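Local coordinates for L-asparaginase I (Vibrio cholerae, PDB 2OCD), which probably catalyses the hydrolysis of L-asparagine to L-aspartate and ammonium, working as a homotetramer, at residues Gly12-Ile15 and Gly16-Lys19; Ile87-Gly90 and Thr91-Ala95. One frame throughout, in Å; residues are numbered along the deposited sequence.

Interaction 1: Gly12-Ile15 and Gly16-Lys19; sequences GGTI and GMKK
Gly13 meets the following residues through its carbonyl, just after strand 5-12 has ended. Its O accepts a nearly straight hydrogen bond from Gly16 N (3.3 Å, N-H...O angle 174°), which closes the first turn of the short 3-10 segment, and the hydroxyl of Tyr10 binds the same oxygen. Thr14, one residue on, uses its own carbonyl in the same way but less well: Met17 N reaches Thr14 O at 3.3 Å in a weak, bent bond. The Thr14 side chain packs against selenomethionine Met17, whose final torsion about CG-SE (chi3 -34°) folds CE back to 3.7 Å from Thr14 CA and 3.8 Å from Thr14 CG2. The methyl branch of Thr14 thus faces selenomethionine, while OG1, beside the backbone N, makes a weak hydrogen bond to a bound acetate. The Ile15 side chain points away from the turn and packs on Ser117 and Tyr10, and its carbonyl O accepts a hydrogen bond from water 1 (Ile15 O to water 2.8 Å). The same water donates to Met17 O, bridging the carbonyls of Ile15 and Met17 across the end of the turn. One good and one weak backbone bond thus close the turn, a water links the carbonyls at its exit, and nonpolar contact sets one side of Thr14; its hydroxyl remains directed to the acetate, consistent with the predicted role of Thr14 as the residue that carries the covalent intermediate.

Interaction 2: Ile87-Gly90 and Thr91-Ala95; sequences ILHG and TDTMA. With ACT (acetate ion), chain G.
The alpha carbon of Met94, rather than a side-chain atom, lies over one face of the His89 imidazole, a CH-pi contact with CA 4.0 Å from the ring centroid. The first residue of helix 94-104 is therefore packed by its main chain onto a ring just past the end of strand 84-88. At the ring's edge, and in its plane, Thr93 OG1 stands 3.6 Å from His89 CE1, the two side chains meeting at about a right angle; Thr93 OG1 has its stronger partner in the carbonyl of Ser60. With CG beside its own carbonyl carbon (chi1 -166°), His89 can turn ND1 back to donate to Gly90 O, although the modelled separation is so short that its exact length is doubtful. NE2 is hydrogen-bonded to Thr97 OG1, and together with the less certain ND1 bond this would limit the ring's rotation. Met94 CB also rests 3.5 Å from Gly90 O, and the selenium end of the selenomethionine leads off toward Leu149 and Phe151. Past Gly90, the main chain turns toward a bound acetate: Asp92 N gives a weak hydrogen bond to its OXT (3.3 Å), and Thr91 N lies close to the same oxygen. Lys163 hydrogen-bonds Thr91 OG1 and forms a salt bridge with Asp92 OD2, while Asn247 of the second subunit binds Asp92 OD1. This strand-to-helix turn, with its Gly-Thr-Asp sequence, is a signature of the asparaginase family, whose substrate pocket lies at a subunit interface.

Interactions 1 and 2 follow neighbouring parallel strands, 5-12 and 84-88, of the same mixed sheet, and each turn carries one of the two threonines predicted to be catalytic. Their centres lie 12 Å apart, and they touch through nonpolar packing of Ile15 CG2 on Leu88 CD1 at 4.1 Å. They also share the one bound acetate, each turn touching a different oxygen, with Thr14 OG1 3.5 Å from acetate O. The side chains of Thr14 and Thr91 come within about 6 Å of each other (nearest atoms). The acetate probably came from the crystallisation liquor, yet its place is consistent with the pocket where the substrate's amide side chain would lie between the two threonines.

Interaction 1: Gly12-Ile15 and Gly16-Lys19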
ATOM      1  N   GLY B  12     -31.293  -8.230  -8.636  1.00 15.25           N
ATOM      2  CA  GLY B  12     -30.539  -9.292  -9.309  1.00 15.35           C
ATOM      3  C   GLY B  12     -29.117  -9.451  -8.756  1.00 15.18           C
ATOM      4  O   GLY B  12     -28.677  -8.744  -7.818  1.00 14.92           O
ATOM      5  N   GLY B  13     -28.398 -10.389  -9.338  1.00 14.70           N
ATOM      6  CA  GLY B  13     -26.988 -10.551  -9.043  1.00 15.17           C
ATOM      7  C   GLY B  13     -26.686 -11.691  -8.115  1.00 15.68           C
ATOM      8  O   GLY B  13     -27.519 -12.084  -7.313  1.00 15.50           O
ATOM      9  N   THR B  14     -25.465 -12.196  -8.251  1.00 16.55           N
ATOM     10  CA  THR B  14     -24.931 -13.325  -7.489  1.00 17.43           C
ATOM     11  C   THR B  14     -25.322 -13.392  -5.981  1.00 17.94           C
ATOM     12  O   THR B  14     -25.462 -14.474  -5.425  1.00 17.94           O
ATOM     13  CB  THR B  14     -23.344 -13.342  -7.619  1.00 17.48           C
ATOM     14  OG1 THR B  14     -22.955 -13.162  -8.997  1.00 17.37           O
ATOM     15  CG2 THR B  14     -22.754 -14.642  -7.078  1.00 16.44           C
ATOM     16  N   ILE B  15     -25.509 -12.258  -5.323  1.00 18.31           N
ATOM     17  CA  ILE B  15     -25.740 -12.276  -3.896  1.00 19.41           C
ATOM     18  C   ILE B  15     -26.914 -13.155  -3.461  1.00 19.73           C
ATOM     19  O   ILE B  15     -26.873 -13.739  -2.384  1.00 18.05           O
ATOM     20  CB  ILE B  15     -25.836 -10.821  -3.280  1.00 20.00           C
ATOM     21  CG1 ILE B  15     -25.905 -10.896  -1.736  1.00 21.38           C
ATOM     22  CG2 ILE B  15     -27.002 -10.002  -3.828  1.00 20.35           C
ATOM     23  CD1 ILE B  15     -25.453  -9.572  -0.972  1.00 20.56           C
ATOM     24  N   GLY B  16     -27.937 -13.289  -4.302  1.00 20.62           N
ATOM     25  CA  GLY B  16     -29.148 -14.004  -3.899  1.00 21.51           C
ATOM     26  C   GLY B  16     -29.363 -15.342  -4.569  1.00 22.94           C
ATOM     27  O   GLY B  16     -30.497 -15.740  -4.844  1.00 23.08           O
HETATM   28  N   MSE B  17     -28.265 -16.032  -4.841  1.00 24.81           N
HETATM   29  CA  MSE B  17     -28.303 -17.231  -5.639  1.00 26.09           C
HETATM   30  C   MSE B  17     -27.809 -18.365  -4.846  1.00 26.90           C
HETATM   31  O   MSE B  17     -27.265 -18.189  -3.728  1.00 25.32           O
HETATM   32  CB  MSE B  17     -27.424 -17.076  -6.868  1.00 26.10           C
HETATM   33  CG  MSE B  17     -27.888 -15.954  -7.774  1.00 27.18           C
HETATM   34 SE   MSE B  17     -27.001 -16.008  -9.531  0.60 29.38          SE
HETATM   35  CE  MSE B  17     -25.220 -16.670  -9.080  1.00 31.06           C
ATOM     36  N   LYS B  18     -28.045 -19.534  -5.444  1.00 28.80           N
ATOM     37  CA  LYS B  18     -27.619 -20.825  -4.927  1.00 30.63           C
ATOM     38  C   LYS B  18     -26.728 -21.478  -5.983  1.00 31.95           C
ATOM     39  O   LYS B  18     -26.898 -21.263  -7.183  1.00 30.96           O
ATOM     40  CB  LYS B  18     -28.835 -21.714  -4.599  1.00 30.93           C
ATOM     41  CG  LYS B  18     -28.699 -22.553  -3.301  1.00 32.66           C
ATOM     42  CD  LYS B  18     -27.861 -23.839  -3.441  1.00 34.51           C
ATOM     43  CE  LYS B  18     -26.770 -23.950  -2.331  1.00 35.15           C
ATOM     44  NZ  LYS B  18     -27.236 -23.709  -0.919  1.00 34.36           N
ATOM     45  N   LYS B  19     -25.758 -22.256  -5.506  1.00 34.01           N
ATOM     46  CA  LYS B  19     -24.798 -22.929  -6.356  1.00 35.46           C
ATOM     47  C   LYS B  19     -25.375 -24.239  -6.885  1.00 35.79           C
ATOM     48  O   LYS B  19     -26.268 -24.834  -6.268  1.00 35.59           O
ATOM     49  CB  LYS B  19     -23.491 -23.162  -5.599  1.00 35.78           C
ATOM     50  CG  LYS B  19     -23.628 -23.894  -4.248  1.00 36.98           C
ATOM     51  CD  LYS B  19     -22.248 -24.476  -3.768  1.00 37.43           C
ATOM     52  CE  LYS B  19     -22.349 -25.857  -3.065  1.00 36.80           C
ATOM     53  NZ  LYS B  19     -21.089 -26.663  -3.197  1.00 36.04           N
TER
HETATM   54  O   HOH W   1     -27.392 -16.468  -1.881  1.00 22.99           O

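Interaction 2: Ile87-Gly90 and Thr91-Ala95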
ATOM      1  N   ILE B  87     -29.890  -1.082  -2.839  1.00 12.47           N
ATOM      2  CA  ILE B  87     -30.208  -1.754  -4.079  1.00 11.97           C
ATOM      3  C   ILE B  87     -29.165  -2.849  -4.252  1.00 12.50           C
ATOM      4  O   ILE B  87     -27.976  -2.562  -4.482  1.00 12.23           O
ATOM      5  CB  ILE B  87     -30.178  -0.759  -5.262  1.00 11.81           C
ATOM      6  CG1 ILE B  87     -31.340   0.233  -5.170  1.00 12.20           C
ATOM      7  CG2 ILE B  87     -30.251  -1.465  -6.615  1.00 12.41           C
ATOM      8  CD1 ILE B  87     -31.064   1.607  -5.879  1.00  9.89           C
ATOM      9  N   LEU B  88     -29.614  -4.099  -4.130  1.00 12.47           N
ATOM     10  CA  LEU B  88     -28.787  -5.281  -4.489  1.00 12.49           C
ATOM     11  C   LEU B  88     -28.829  -5.524  -5.968  1.00 11.22           C
ATOM     12  O   LEU B  88     -29.860  -5.492  -6.565  1.00 11.82           O
ATOM     13  CB  LEU B  88     -29.224  -6.556  -3.757  1.00 12.73           C
ATOM     14  CG  LEU B  88     -29.170  -6.446  -2.235  1.00 13.14           C
ATOM     15  CD1 LEU B  88     -29.600  -7.806  -1.600  1.00 10.71           C
ATOM     16  CD2 LEU B  88     -27.710  -5.914  -1.775  1.00 10.74           C
ATOM     17  N   HIS B  89     -27.670  -5.785  -6.532  1.00 11.36           N
ATOM     18  CA  HIS B  89     -27.398  -5.636  -7.966  1.00 11.09           C
ATOM     19  C   HIS B  89     -26.199  -6.525  -8.314  1.00 10.57           C
ATOM     20  O   HIS B  89     -25.351  -6.747  -7.495  1.00  9.75           O
ATOM     21  CB  HIS B  89     -27.061  -4.171  -8.228  1.00 11.32           C
ATOM     22  CG  HIS B  89     -27.067  -3.780  -9.671  1.00 12.46           C
ATOM     23  ND1 HIS B  89     -26.173  -4.287 -10.592  1.00 12.76           N
ATOM     24  CD2 HIS B  89     -27.838  -2.892 -10.343  1.00 12.65           C
ATOM     25  CE1 HIS B  89     -26.399  -3.731 -11.768  1.00 10.60           C
ATOM     26  NE2 HIS B  89     -27.397  -2.876 -11.638  1.00 12.64           N
ATOM     27  N   GLY B  90     -26.154  -7.077  -9.513  1.00 11.07           N
ATOM     28  CA  GLY B  90     -24.984  -7.776  -9.960  1.00 10.95           C
ATOM     29  C   GLY B  90     -23.873  -6.776 -10.250  1.00 11.49           C
ATOM     30  O   GLY B  90     -24.146  -5.638 -10.636  1.00 10.53           O
ATOM     31  N   THR B  91     -22.625  -7.231 -10.092  1.00 11.45           N
ATOM     32  CA  THR B  91     -21.466  -6.356 -10.195  1.00 11.89           C
ATOM     33  C   THR B  91     -21.119  -5.921 -11.629  1.00 12.38           C
ATOM     34  O   THR B  91     -20.520  -4.858 -11.816  1.00 12.77           O
ATOM     35  CB  THR B  91     -20.165  -6.967  -9.533  1.00 11.41           C
ATOM     36  OG1 THR B  91     -19.869  -8.208 -10.167  1.00 11.23           O
ATOM     37  CG2 THR B  91     -20.318  -7.172  -8.023  1.00  8.50           C
ATOM     38  N   ASP B  92     -21.424  -6.706 -12.647  1.00 12.23           N
ATOM     39  CA  ASP B  92     -20.877  -6.326 -13.966  1.00 11.82           C
ATOM     40  C   ASP B  92     -21.202  -4.874 -14.361  1.00 10.99           C
ATOM     41  O   ASP B  92     -20.362  -4.198 -14.949  1.00 11.55           O
ATOM     42  CB  ASP B  92     -21.329  -7.291 -15.064  1.00 12.46           C
ATOM     43  CG  ASP B  92     -20.632  -8.650 -14.973  1.00 14.28           C
ATOM     44  OD1 ASP B  92     -21.109  -9.612 -15.631  1.00 18.58           O
ATOM     45  OD2 ASP B  92     -19.620  -8.768 -14.245  1.00 18.91           O
ATOM     46  N   THR B  93     -22.408  -4.403 -14.067  1.00 10.10           N
ATOM     47  CA  THR B  93     -22.800  -3.082 -14.493  1.00 10.20           C
ATOM     48  C   THR B  93     -23.321  -2.246 -13.330  1.00 10.72           C
ATOM     49  O   THR B  93     -23.967  -1.230 -13.505  1.00 10.23           O
ATOM     50  CB  THR B  93     -23.843  -3.118 -15.605  1.00 10.42           C
ATOM     51  OG1 THR B  93     -25.044  -3.656 -15.082  1.00  9.35           O
ATOM     52  CG2 THR B  93     -23.365  -3.938 -16.809  1.00  8.44           C
HETATM   53  N   MSE B  94     -22.955  -2.651 -12.136  1.00 11.61           N
HETATM   54  CA  MSE B  94     -23.335  -1.968 -10.956  1.00 13.27           C
HETATM   55  C   MSE B  94     -22.937  -0.514 -11.023  1.00 12.96           C
HETATM   56  O   MSE B  94     -23.670   0.314 -10.509  1.00 13.39           O
HETATM   57  CB  MSE B  94     -22.679  -2.624  -9.776  1.00 12.82           C
HETATM   58  CG  MSE B  94     -23.014  -1.990  -8.503  1.00 14.72           C
HETATM   59 SE   MSE B  94     -22.414  -3.161  -7.064  0.70 21.15          SE
HETATM   60  CE  MSE B  94     -20.867  -2.229  -6.456  1.00 18.37           C
ATOM     61  N   ALA B  95     -21.786  -0.198 -11.628  1.00 13.47           N
ATOM     62  CA  ALA B  95     -21.305   1.205 -11.706  1.00 13.20           C
ATOM     63  C   ALA B  95     -22.100   2.023 -12.686  1.00 12.88           C
ATOM     64  O   ALA B  95     -22.299   3.223 -12.471  1.00 12.93           O
ATOM     65  CB  ALA B  95     -19.827   1.304 -12.032  1.00 12.95           C
TER
HETATM   66  C   ACT G 603     -23.457 -10.641 -12.559  1.00 51.87           C
HETATM   67  O   ACT G 603     -24.098 -11.137 -11.581  1.00 51.38           O
HETATM   68  OXT ACT G 603     -22.589  -9.781 -12.281  1.00 51.35           O
HETATM   69  CH3 ACT G 603     -23.682 -11.038 -14.000  1.00 51.76           C